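Local coordinates for protein LamCAT (Aquimarina, PDB 6JH5) that probably hydrolyses beta-1,3-glucosidic bonds of laminarin, as a marine bacterial laminarinase of glycoside hydrolase family 16, at residues Tyr38-Asn43 / Glu58-Tyr63; Ile53-Glu58 / Tyr65-Met70; Lys76-Gly81 / Phe197-Asn202; Ala98-Gly103 / Glu116-Glu121. One frame throughout, in Å; residues are numbered along the deposited sequence.

Contact 1. Residues Tyr38-Asn43 / Glu58-Tyr63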
# COMPACT_ATOMS: atom_id res chain seq x y z
N TYR A 38 1.97 9.61 -13.54
CA TYR A 38 2.33 8.57 -14.52
C TYR A 38 3.44 7.76 -13.84
O TYR A 38 4.46 8.30 -13.52
CB TYR A 38 2.85 9.26 -15.78
CG TYR A 38 3.22 8.37 -16.92
CD1 TYR A 38 4.36 7.61 -16.89
CD2 TYR A 38 2.44 8.33 -18.05
CE1 TYR A 38 4.71 6.81 -17.95
CE2 TYR A 38 2.79 7.54 -19.13
CZ TYR A 38 3.92 6.77 -19.08
OH TYR A 38 4.25 6.00 -20.15
N TYR A 39 3.17 6.48 -13.59
CA TYR A 39 4.16 5.63 -12.91
C TYR A 39 5.31 5.24 -13.84
O TYR A 39 5.10 5.03 -14.99
CB TYR A 39 3.43 4.42 -12.34
CG TYR A 39 2.58 4.70 -11.13
CD1 TYR A 39 3.11 5.37 -10.04
CD2 TYR A 39 1.29 4.22 -11.03
CE1 TYR A 39 2.36 5.58 -8.91
CE2 TYR A 39 0.53 4.44 -9.90
CZ TYR A 39 1.08 5.10 -8.82
OH TYR A 39 0.33 5.29 -7.71
N ARG A 40 6.50 5.17 -13.27
CA ARG A 40 7.73 4.81 -14.01
C ARG A 40 8.65 3.98 -13.11
O ARG A 40 8.56 4.06 -11.93
CB ARG A 40 8.52 6.08 -14.32
CG ARG A 40 7.77 7.11 -15.14
CD ARG A 40 8.68 8.21 -15.62
NE ARG A 40 9.42 7.75 -16.77
CZ ARG A 40 10.60 8.18 -17.11
NH1 ARG A 40 11.21 9.07 -16.36
NH2 ARG A 40 11.19 7.70 -18.19
N ARG A 41 9.51 3.18 -13.74
CA ARG A 41 10.57 2.43 -13.03
C ARG A 41 11.65 3.38 -12.51
O ARG A 41 12.16 3.16 -11.50
CB ARG A 41 11.22 1.46 -14.00
CG ARG A 41 12.44 0.77 -13.43
CD ARG A 41 12.06 -0.07 -12.24
NE ARG A 41 13.16 -0.79 -11.64
CZ ARG A 41 14.03 -0.28 -10.81
NH1 ARG A 41 13.96 0.99 -10.48
NH2 ARG A 41 14.95 -1.06 -10.28
N GLU A 42 11.91 4.47 -13.25
CA GLU A 42 13.00 5.43 -12.94
C GLU A 42 12.78 6.16 -11.62
O GLU A 42 13.72 6.56 -11.01
CB GLU A 42 13.16 6.43 -14.08
CG GLU A 42 13.80 5.80 -15.29
CD GLU A 42 12.82 5.22 -16.29
OE1 GLU A 42 11.68 4.98 -15.94
OE2 GLU A 42 13.23 5.02 -17.40
N ASN A 43 11.53 6.21 -11.18
CA ASN A 43 11.19 6.90 -9.91
C ASN A 43 11.52 6.04 -8.69
O ASN A 43 11.34 6.51 -7.61
CB ASN A 43 9.75 7.39 -9.92
CG ASN A 43 9.52 8.47 -10.94
OD1 ASN A 43 9.62 8.23 -12.11
ND2 ASN A 43 9.22 9.67 -10.47
N GLU A 58 7.05 16.33 -13.55
CA GLU A 58 7.71 16.00 -14.82
C GLU A 58 6.60 15.71 -15.82
O GLU A 58 5.63 15.09 -15.42
CB GLU A 58 8.64 14.83 -14.45
CG GLU A 58 8.83 13.77 -15.47
CD GLU A 58 9.94 12.81 -15.08
OE1 GLU A 58 10.76 12.51 -15.94
OE2 GLU A 58 9.98 12.38 -13.96
N SER A 59 6.77 16.11 -17.06
CA SER A 59 5.73 15.89 -18.09
C SER A 59 5.99 14.60 -18.84
O SER A 59 7.08 14.45 -19.35
CB SER A 59 5.74 17.00 -19.10
OG SER A 59 5.51 18.24 -18.49
N ILE A 60 5.03 13.70 -18.85
CA ILE A 60 5.18 12.48 -19.68
C ILE A 60 3.80 11.92 -19.98
O ILE A 60 3.00 11.92 -19.10
CB ILE A 60 6.04 11.44 -18.97
CG1 ILE A 60 6.07 10.14 -19.77
CG2 ILE A 60 5.52 11.23 -17.55
CD1 ILE A 60 7.13 9.20 -19.29
N GLY A 61 3.54 11.53 -21.21
CA GLY A 61 2.26 10.87 -21.54
C GLY A 61 1.04 11.72 -21.30
O GLY A 61 -0.02 11.16 -21.23
N GLY A 62 1.19 13.04 -21.26
CA GLY A 62 0.03 13.90 -21.00
C GLY A 62 -0.18 14.19 -19.54
O GLY A 62 -1.09 14.91 -19.23
N TYR A 63 0.70 13.70 -18.68
CA TYR A 63 0.56 13.87 -17.22
C TYR A 63 1.69 14.75 -16.70
O TYR A 63 2.68 14.89 -17.37
CB TYR A 63 0.49 12.49 -16.54
CG TYR A 63 -0.75 11.77 -16.99
CD1 TYR A 63 -1.96 12.01 -16.38
CD2 TYR A 63 -0.73 10.97 -18.11
CE1 TYR A 63 -3.11 11.42 -16.83
CE2 TYR A 63 -1.87 10.35 -18.56
CZ TYR A 63 -3.07 10.59 -17.92
OH TYR A 63 -4.20 10.01 -18.38
O HOH W 1 11.21 10.01 -13.64

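Contact 2. Residues Ile53-Glu58 / Tyr65-Met70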
# COMPACT_ATOMS: atom_id res chain seq x y z
N ILE A 53 11.11 5.91 -3.24
CA ILE A 53 10.13 6.19 -4.31
C ILE A 53 10.05 7.71 -4.37
O ILE A 53 9.70 8.30 -3.40
CB ILE A 53 8.77 5.55 -4.01
CG1 ILE A 53 8.84 4.04 -4.18
CG2 ILE A 53 7.71 6.17 -4.90
CD1 ILE A 53 7.55 3.32 -3.89
N THR A 54 10.43 8.28 -5.50
CA THR A 54 10.45 9.75 -5.62
C THR A 54 9.31 10.19 -6.52
O THR A 54 9.22 9.67 -7.58
CB THR A 54 11.77 10.21 -6.25
OG1 THR A 54 12.83 9.73 -5.45
CG2 THR A 54 11.88 11.72 -6.37
N ALA A 55 8.47 11.09 -6.03
CA ALA A 55 7.43 11.68 -6.90
C ALA A 55 8.02 12.97 -7.46
O ALA A 55 8.65 13.68 -6.73
CB ALA A 55 6.16 11.93 -6.15
N LYS A 56 7.81 13.21 -8.74
CA LYS A 56 8.42 14.40 -9.38
C LYS A 56 7.41 15.18 -10.22
O LYS A 56 6.46 14.63 -10.65
CB LYS A 56 9.51 13.94 -10.35
CG LYS A 56 10.66 13.20 -9.71
CD LYS A 56 11.71 12.77 -10.69
CE LYS A 56 12.87 12.06 -10.00
NZ LYS A 56 13.60 11.17 -10.94
N ARG A 57 7.71 16.46 -10.43
CA ARG A 57 6.92 17.27 -11.36
C ARG A 57 7.63 17.12 -12.69
O ARG A 57 8.69 17.66 -12.85
CB ARG A 57 6.99 18.74 -10.99
CG ARG A 57 5.90 19.12 -10.01
CD ARG A 57 6.02 20.54 -9.58
NE ARG A 57 5.51 21.39 -10.63
CZ ARG A 57 5.90 22.63 -10.84
NH1 ARG A 57 6.82 23.17 -10.06
NH2 ARG A 57 5.37 23.32 -11.81
N GLU A 58 7.05 16.33 -13.55
CA GLU A 58 7.71 16.00 -14.82
C GLU A 58 6.60 15.71 -15.82
O GLU A 58 5.63 15.09 -15.42
CB GLU A 58 8.64 14.83 -14.45
CG GLU A 58 8.83 13.77 -15.47
CD GLU A 58 9.94 12.81 -15.08
OE1 GLU A 58 10.76 12.51 -15.94
OE2 GLU A 58 9.98 12.38 -13.96
N TYR A 65 2.98 14.65 -13.31
CA TYR A 65 3.71 14.09 -12.16
C TYR A 65 4.11 12.65 -12.49
O TYR A 65 3.42 11.98 -13.21
CB TYR A 65 2.86 14.09 -10.88
CG TYR A 65 2.26 15.43 -10.54
CD1 TYR A 65 2.97 16.36 -9.82
CD2 TYR A 65 1.00 15.76 -10.96
CE1 TYR A 65 2.42 17.59 -9.51
CE2 TYR A 65 0.43 16.98 -10.66
CZ TYR A 65 1.15 17.90 -9.94
OH TYR A 65 0.61 19.11 -9.65
N THR A 66 5.23 12.25 -11.93
CA THR A 66 5.70 10.85 -12.05
C THR A 66 5.95 10.31 -10.65
O THR A 66 6.24 11.05 -9.76
CB THR A 66 6.95 10.72 -12.92
OG1 THR A 66 7.98 11.51 -12.34
CG2 THR A 66 6.68 11.11 -14.35
N SER A 67 5.80 9.00 -10.53
CA SER A 67 6.03 8.32 -9.25
C SER A 67 6.22 6.82 -9.53
O SER A 67 6.47 6.47 -10.64
CB SER A 67 4.92 8.57 -8.27
OG SER A 67 5.27 8.11 -7.00
N THR A 68 6.16 6.01 -8.49
CA THR A 68 6.34 4.56 -8.70
C THR A 68 5.19 3.77 -8.05
O THR A 68 4.75 4.18 -7.02
CB THR A 68 7.66 4.07 -8.10
OG1 THR A 68 8.66 4.44 -9.03
CG2 THR A 68 7.77 2.57 -7.90
N ARG A 69 4.74 2.73 -8.72
CA ARG A 69 3.81 1.74 -8.14
C ARG A 69 4.47 0.38 -8.41
O ARG A 69 4.64 0.05 -9.55
CB ARG A 69 2.42 1.83 -8.76
CG ARG A 69 1.43 0.80 -8.23
CD ARG A 69 -0.00 1.20 -8.50
NE ARG A 69 -0.87 0.05 -8.54
CZ ARG A 69 -2.19 0.12 -8.49
NH1 ARG A 69 -2.78 1.29 -8.32
NH2 ARG A 69 -2.91 -0.98 -8.59
N MET A 70 4.82 -0.33 -7.36
CA MET A 70 5.54 -1.61 -7.55
C MET A 70 4.81 -2.71 -6.78
O MET A 70 4.19 -2.39 -5.81
CB MET A 70 7.00 -1.46 -7.13
CG MET A 70 7.16 -0.97 -5.73
SD MET A 70 8.82 -0.27 -5.37
CE MET A 70 9.79 -1.77 -5.17

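Contact 3. Residues Lys76-Gly81 / Phe197-Asn202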
# COMPACT_ATOMS: atom_id res chain seq x y z
N LYS A 76 5.60 -13.15 -5.64
CA LYS A 76 5.42 -13.61 -4.24
C LYS A 76 4.03 -13.25 -3.71
O LYS A 76 3.59 -12.15 -3.92
CB LYS A 76 6.46 -12.96 -3.33
CG LYS A 76 7.91 -13.24 -3.70
CD LYS A 76 8.35 -14.67 -3.41
CE LYS A 76 9.75 -14.93 -3.91
NZ LYS A 76 10.14 -16.35 -3.84
N SER A 77 3.38 -14.22 -3.09
CA SER A 77 2.06 -13.99 -2.47
C SER A 77 1.88 -14.94 -1.29
O SER A 77 2.61 -15.89 -1.18
CB SER A 77 0.93 -14.07 -3.42
OG SER A 77 0.78 -15.38 -3.85
N TRP A 78 1.03 -14.52 -0.37
CA TRP A 78 0.85 -15.24 0.91
C TRP A 78 -0.62 -15.31 1.33
O TRP A 78 -1.35 -14.40 1.09
CB TRP A 78 1.63 -14.50 2.00
CG TRP A 78 3.07 -14.28 1.67
CD1 TRP A 78 4.12 -15.08 1.99
CD2 TRP A 78 3.62 -13.17 0.96
NE1 TRP A 78 5.28 -14.56 1.51
CE2 TRP A 78 5.00 -13.39 0.87
CE3 TRP A 78 3.09 -12.03 0.37
CZ2 TRP A 78 5.85 -12.50 0.24
CZ3 TRP A 78 3.92 -11.15 -0.26
CH2 TRP A 78 5.28 -11.39 -0.32
N LYS A 79 -0.96 -16.41 1.99
CA LYS A 79 -2.28 -16.56 2.62
C LYS A 79 -2.01 -16.64 4.12
O LYS A 79 -1.44 -17.60 4.54
CB LYS A 79 -2.96 -17.85 2.19
CG LYS A 79 -4.32 -18.05 2.82
CD LYS A 79 -4.92 -19.31 2.30
CE LYS A 79 -6.01 -19.90 3.15
NZ LYS A 79 -6.65 -21.03 2.44
N TYR A 80 -2.32 -15.53 4.80
CA TYR A 80 -2.18 -15.28 6.25
C TYR A 80 -0.73 -14.88 6.56
O TYR A 80 0.16 -15.24 5.81
CB TYR A 80 -2.60 -16.49 7.08
CG TYR A 80 -3.99 -16.99 6.78
CD1 TYR A 80 -5.02 -16.12 6.51
CD2 TYR A 80 -4.26 -18.34 6.74
CE1 TYR A 80 -6.28 -16.59 6.21
CE2 TYR A 80 -5.52 -18.82 6.46
CZ TYR A 80 -6.54 -17.94 6.18
OH TYR A 80 -7.77 -18.42 5.89
N GLY A 81 -0.54 -14.21 7.68
CA GLY A 81 0.83 -13.86 8.10
C GLY A 81 0.90 -12.51 8.76
O GLY A 81 -0.11 -11.92 8.96
N PHE A 197 -2.57 -13.18 -1.23
CA PHE A 197 -2.49 -11.74 -1.53
C PHE A 197 -1.03 -11.39 -1.76
O PHE A 197 -0.16 -11.91 -1.13
CB PHE A 197 -3.00 -10.88 -0.37
CG PHE A 197 -4.50 -10.76 -0.25
CD1 PHE A 197 -5.28 -11.88 -0.08
CD2 PHE A 197 -5.12 -9.53 -0.35
CE1 PHE A 197 -6.65 -11.77 0.01
CE2 PHE A 197 -6.49 -9.43 -0.24
CZ PHE A 197 -7.25 -10.55 -0.08
N PHE A 198 -0.84 -10.44 -2.66
CA PHE A 198 0.49 -9.90 -2.99
C PHE A 198 0.59 -8.47 -2.45
O PHE A 198 -0.37 -7.93 -2.06
CB PHE A 198 0.78 -9.99 -4.49
CG PHE A 198 -0.15 -9.20 -5.36
CD1 PHE A 198 0.06 -7.85 -5.60
CD2 PHE A 198 -1.21 -9.82 -5.98
CE1 PHE A 198 -0.79 -7.15 -6.43
CE2 PHE A 198 -2.05 -9.10 -6.80
CZ PHE A 198 -1.86 -7.77 -7.00
N ILE A 199 1.82 -7.98 -2.37
CA ILE A 199 2.14 -6.67 -1.75
C ILE A 199 2.35 -5.58 -2.81
O ILE A 199 2.87 -5.89 -3.83
CB ILE A 199 3.39 -6.82 -0.86
CG1 ILE A 199 3.05 -7.69 0.36
CG2 ILE A 199 4.00 -5.48 -0.42
CD1 ILE A 199 4.22 -7.96 1.26
N LEU A 200 1.92 -4.38 -2.48
CA LEU A 200 2.17 -3.20 -3.33
C LEU A 200 2.72 -2.05 -2.48
O LEU A 200 2.36 -1.92 -1.34
CB LEU A 200 0.88 -2.72 -3.99
CG LEU A 200 0.13 -3.76 -4.82
CD1 LEU A 200 -0.97 -4.39 -3.99
CD2 LEU A 200 -0.46 -3.12 -6.06
N LEU A 201 3.54 -1.24 -3.13
CA LEU A 201 4.05 0.03 -2.59
C LEU A 201 3.86 1.10 -3.67
O LEU A 201 4.18 0.83 -4.78
CB LEU A 201 5.54 -0.07 -2.24
CG LEU A 201 5.87 -0.85 -0.99
CD1 LEU A 201 7.35 -1.13 -0.94
CD2 LEU A 201 5.42 -0.13 0.27
N ASN A 202 3.36 2.26 -3.28
CA ASN A 202 3.27 3.34 -4.29
C ASN A 202 3.12 4.69 -3.60
O ASN A 202 2.87 4.72 -2.45
CB ASN A 202 2.08 3.17 -5.23
CG ASN A 202 0.76 3.45 -4.55
OD1 ASN A 202 0.23 2.63 -3.86
ND2 ASN A 202 0.23 4.64 -4.74

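Contact 4. Residues Ala98-Gly103 / Glu116-Glu121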
# COMPACT_ATOMS: atom_id res chain seq x y z
N ALA A 98 1.14 4.71 0.00
CA ALA A 98 0.43 3.49 0.45
C ALA A 98 1.34 2.26 0.46
O ALA A 98 2.23 2.14 -0.34
CB ALA A 98 -0.76 3.25 -0.43
N PHE A 99 1.02 1.37 1.39
CA PHE A 99 1.59 0.02 1.56
C PHE A 99 0.36 -0.88 1.68
O PHE A 99 -0.40 -0.70 2.59
CB PHE A 99 2.52 0.01 2.77
CG PHE A 99 2.99 -1.33 3.26
CD1 PHE A 99 3.44 -2.29 2.40
CD2 PHE A 99 3.00 -1.60 4.61
CE1 PHE A 99 3.88 -3.51 2.88
CE2 PHE A 99 3.43 -2.82 5.08
CZ PHE A 99 3.88 -3.77 4.22
N TRP A 100 0.22 -1.82 0.76
CA TRP A 100 -1.08 -2.52 0.71
C TRP A 100 -0.96 -3.85 -0.01
O TRP A 100 0.11 -4.24 -0.36
CB TRP A 100 -2.08 -1.57 0.06
CG TRP A 100 -1.74 -1.01 -1.30
CD1 TRP A 100 -0.69 -0.21 -1.63
CD2 TRP A 100 -2.54 -1.11 -2.49
NE1 TRP A 100 -0.76 0.17 -2.95
CE2 TRP A 100 -1.90 -0.36 -3.49
CE3 TRP A 100 -3.73 -1.77 -2.80
CZ2 TRP A 100 -2.41 -0.26 -4.78
CZ3 TRP A 100 -4.24 -1.65 -4.07
CH2 TRP A 100 -3.59 -0.90 -5.05
N MET A 101 -2.09 -4.56 -0.05
CA MET A 101 -2.13 -5.92 -0.65
C MET A 101 -3.41 -6.08 -1.47
O MET A 101 -4.38 -5.49 -1.13
CB MET A 101 -2.15 -6.99 0.44
CG MET A 101 -1.00 -6.85 1.40
SD MET A 101 -0.92 -8.23 2.62
CE MET A 101 -0.06 -9.49 1.66
N LEU A 102 -3.32 -6.91 -2.49
CA LEU A 102 -4.48 -7.28 -3.34
C LEU A 102 -4.52 -8.80 -3.48
O LEU A 102 -3.50 -9.40 -3.49
CB LEU A 102 -4.34 -6.67 -4.74
CG LEU A 102 -4.67 -5.20 -4.86
CD1 LEU A 102 -4.21 -4.67 -6.20
CD2 LEU A 102 -6.15 -4.93 -4.65
N GLY A 103 -5.72 -9.32 -3.63
CA GLY A 103 -5.79 -10.76 -3.84
C GLY A 103 -5.15 -11.13 -5.17
O GLY A 103 -5.41 -10.49 -6.14
N GLU A 116 -8.87 -6.24 -0.92
CA GLU A 116 -7.74 -5.30 -0.78
C GLU A 116 -7.48 -5.08 0.71
O GLU A 116 -8.42 -4.87 1.42
CB GLU A 116 -8.09 -3.98 -1.46
CG GLU A 116 -7.04 -2.90 -1.32
CD GLU A 116 -7.40 -1.66 -2.14
OE1 GLU A 116 -8.12 -1.77 -3.08
OE2 GLU A 116 -6.97 -0.64 -1.82
N ILE A 117 -6.23 -5.21 1.13
CA ILE A 117 -5.88 -4.86 2.53
C ILE A 117 -4.90 -3.68 2.44
O ILE A 117 -3.82 -3.88 1.99
CB ILE A 117 -5.25 -6.03 3.31
CG1 ILE A 117 -6.02 -7.35 3.18
CG2 ILE A 117 -5.05 -5.63 4.76
CD1 ILE A 117 -5.21 -8.56 3.59
N ASP A 118 -5.34 -2.51 2.88
CA ASP A 118 -4.44 -1.34 2.92
C ASP A 118 -3.78 -1.33 4.31
O ASP A 118 -4.45 -1.11 5.26
CB ASP A 118 -5.25 -0.07 2.67
CG ASP A 118 -6.04 -0.11 1.39
OD1 ASP A 118 -5.43 -0.28 0.38
OD2 ASP A 118 -7.23 0.04 1.46
N ILE A 119 -2.51 -1.69 4.37
CA ILE A 119 -1.79 -1.75 5.66
C ILE A 119 -1.52 -0.33 6.15
O ILE A 119 -1.58 -0.10 7.32
CB ILE A 119 -0.52 -2.58 5.47
CG1 ILE A 119 -0.88 -3.99 4.98
CG2 ILE A 119 0.25 -2.64 6.78
CD1 ILE A 119 0.31 -4.79 4.50
N MET A 120 -1.15 0.53 5.21
CA MET A 120 -0.92 1.95 5.51
C MET A 120 -1.36 2.80 4.32
O MET A 120 -0.97 2.50 3.23
CB MET A 120 0.56 2.25 5.78
CG MET A 120 0.90 3.68 6.16
SD MET A 120 0.88 4.92 4.81
CE MET A 120 2.25 4.36 3.80
N GLU A 121 -2.21 3.78 4.60
CA GLU A 121 -2.48 4.85 3.63
C GLU A 121 -2.36 6.19 4.37
O GLU A 121 -2.74 6.26 5.48
CB GLU A 121 -3.84 4.76 2.97
CG GLU A 121 -3.86 3.73 1.86
CD GLU A 121 -5.26 3.66 1.27
OE1 GLU A 121 -6.12 3.16 1.95
OE2 GLU A 121 -5.45 4.21 0.20

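Contact 1. Residues Tyr38-Asn43 / Glu58-Tyr63
Arg40 and Glu58 carry opposite charges toward each other, yet a water molecule does the hydrogen bonding between them. The direct pair, Arg40 NH1 to Glu58 OE1, is a long salt bridge of 3.5 Å, with the guanidinium and carboxylate planes turned 80° apart. The water accepts a hydrogen bond from Arg40 NH1 at 2.9 Å and donates one to Asn43 OD1 at 2.8 Å and another to Glu58 OE2 at 2.7 Å. Asn43 is itself held through ND2 by Thr54 O and Thr66 OG1, and Glu58 OE2 has Thr66 as a second partner, so the water joins groups that are already positioned.

Next to this polar patch the contact becomes apolar. Ile60 CG1 lies over one face of the Tyr38 ring, 4.0 Å from its centroid and only 9° off the ring normal, a CH-pi contact. With CG of Tyr38 anti to the backbone N (chi1 -178°), the ring reaches out to Ile60. The tip of Ile60, CD1, also touches Arg40 NE at 3.7 Å. Tyr63 closes the other end, its CB 4.1 Å from Tyr38 CB, after the type I' turn that runs from Ile60 through two glycines.

Strands 37-39 and 50-60 do not pair with each other: strand 63-71 is partner to both, parallel to the first and antiparallel to the second, and this surface contact reaches across it.

Contact 2. Residues Ile53-Glu58 / Tyr65-Met70
Strands 53-58 and 65-67 run antiparallel, their axes 163° apart in direction and 4.6 Å from each other at the closest point. Lys56 and Thr66 form the hydrogen-bonded pair: Lys56 N gives to Thr66 O at 2.9 Å, and Thr66 N returns the bond to Lys56 O at 3.0 Å. CA-H...O contacts from Ala55 to Thr66 O and from Tyr65 to Lys56 O flank them. Farther along, Thr68 interrupts the second strand; there no backbone hydrogen bond joins the two segments, and side chains make the contact.

Thr66 is the polar centre. Its OG1, a hydroxyl that Asn43 also uses, sits between the backbone N and the carbonyl carbon (chi1 59°), which turns it toward Glu58; it donates to Glu58 OE2 at 2.7 Å, meeting that oxygen on its anti side and 30° out of the carboxylate plane. Thr66 CG2 rests on Glu58 CG at 3.6 Å. On the opposite face of the hairpin Arg57 and Tyr65 lie side by side, pointing the same way, Arg57 CG 3.8 Å from Tyr65 CE1, while the Tyr65 hydroxyl goes on to Asn216. At the far end Ile53 packs its CG2 on Thr68 CB at 3.8 Å and stretches CD1 to Met70 SD at 4.1 Å.

The arrangement is a long antiparallel beta hairpin, strand 50-60 turning back as strand 63-71, of the kind from which the jelly-roll beta sandwich of family 16 glycoside hydrolases is built.

Contact 3. Residues Lys76-Gly81 / Phe197-Asn202
Trp78 and Phe197 make a single antiparallel beta bridge, by which the loop before strand 81-88 is tied to strand 197-205 of the jelly-roll sandwich. Both of its bonds are present: Trp78 N donates to Phe197 O at 3.0 Å, nearly straight at 165°, and Phe197 N donates to Trp78 O at 2.9 Å, coming from above that carbonyl's plane, 39° out of it. Phe197 O takes a further weak contribution from the CA-H of Ser77, whose CA is 3.3 Å away.

Next to the bridge the polar groups look to neighbours. Ser77 OG bonds Asp104 OD2 and, weakly, Asn196 OD1. Thr72 OG1 serves both segments, since it donates to Lys76 O and accepts from Ile199 N. The same Lys76 carbonyl oxygen lies against Phe198 CB at 3.6 Å. Farther down the strand, the backbones of Phe198 and Leu200 bond to Leu102 and Trp100, which leaves this end of strand 197-205 gripped from two sides.

The apolar part of the contact is made by Trp78 and Ile199. Trp78, with CG anti to its own carbonyl carbon (chi1 -54°), directs its six-membered ring toward Ile199, which it meets obliquely, and its CZ3 comes within 3.5 Å of Ile199 CD1.

Contact 4. Residues Ala98-Gly103 / Glu116-Glu121
Ile119 is the bump and Phe99 with Met101 the hollow. CD1 of Ile119 lies over one face of the Phe99 ring, 3.9 Å from its centroid and 21° off the normal, while CG2 meets Phe99 CE2 at 3.6 Å. The same CD1 touches Met101 CG at 3.9 Å, so it is wedged between these two side chains. What pushes Ile119 there is a classic beta bulge: Ile119 and Met120 both face Phe99, whose carbonyl oxygen accepts Met120 N at 3.0 Å and, weakly, Ile119 N. This face, with Ile117, packs onto strands 81-88 and 158-164.

The opposite face is polar and aromatic. Trp100, with CG in the crowded position (chi1 54°), leans its ring across Glu116, CE3 lying 3.6 Å from OE2 and the ring and carboxylate planes 46° apart. Trp100 CB meets Asp118 OD1 at 3.6 Å. Leu102 CD2 fits against Glu116 CB at 3.9 Å. Trp100 NE1 bonds Asn202, while Glu116 OE1 and Glu121 OE2 are held by Trp111 and Trp96.

Glu116, Asp118 and Glu121, on one face thanks to the bulge, match the ExDxxE signature of family 16, in whose relatives the outer glutamates are nucleophile and acid/base; this is probably the active site.

How the contacts relate
Contact 1 is the surface one, held by a water, a long ion pair and side-chain packing that includes a CH-pi contact, without any direct hydrogen bond; contacts 2, 3 and 4 are buried and use paired backbone bonds. Contacts 1 and 2 share Glu58 and strand 50-60, their centres about 7 Å apart. Strand 63-71 carries contact 2 to contact 3, where Met70 N bonds Leu201 O. Contacts 3 and 4 sit side by side, Leu200 N meeting Trp100 O, with contact 4 nearest the chain's centre. Chemistry follows place: solvent-bridged charges at the surface, polar hydroxyls in the hairpin, and tight apolar packing behind the probable catalytic carboxylates of contact 4.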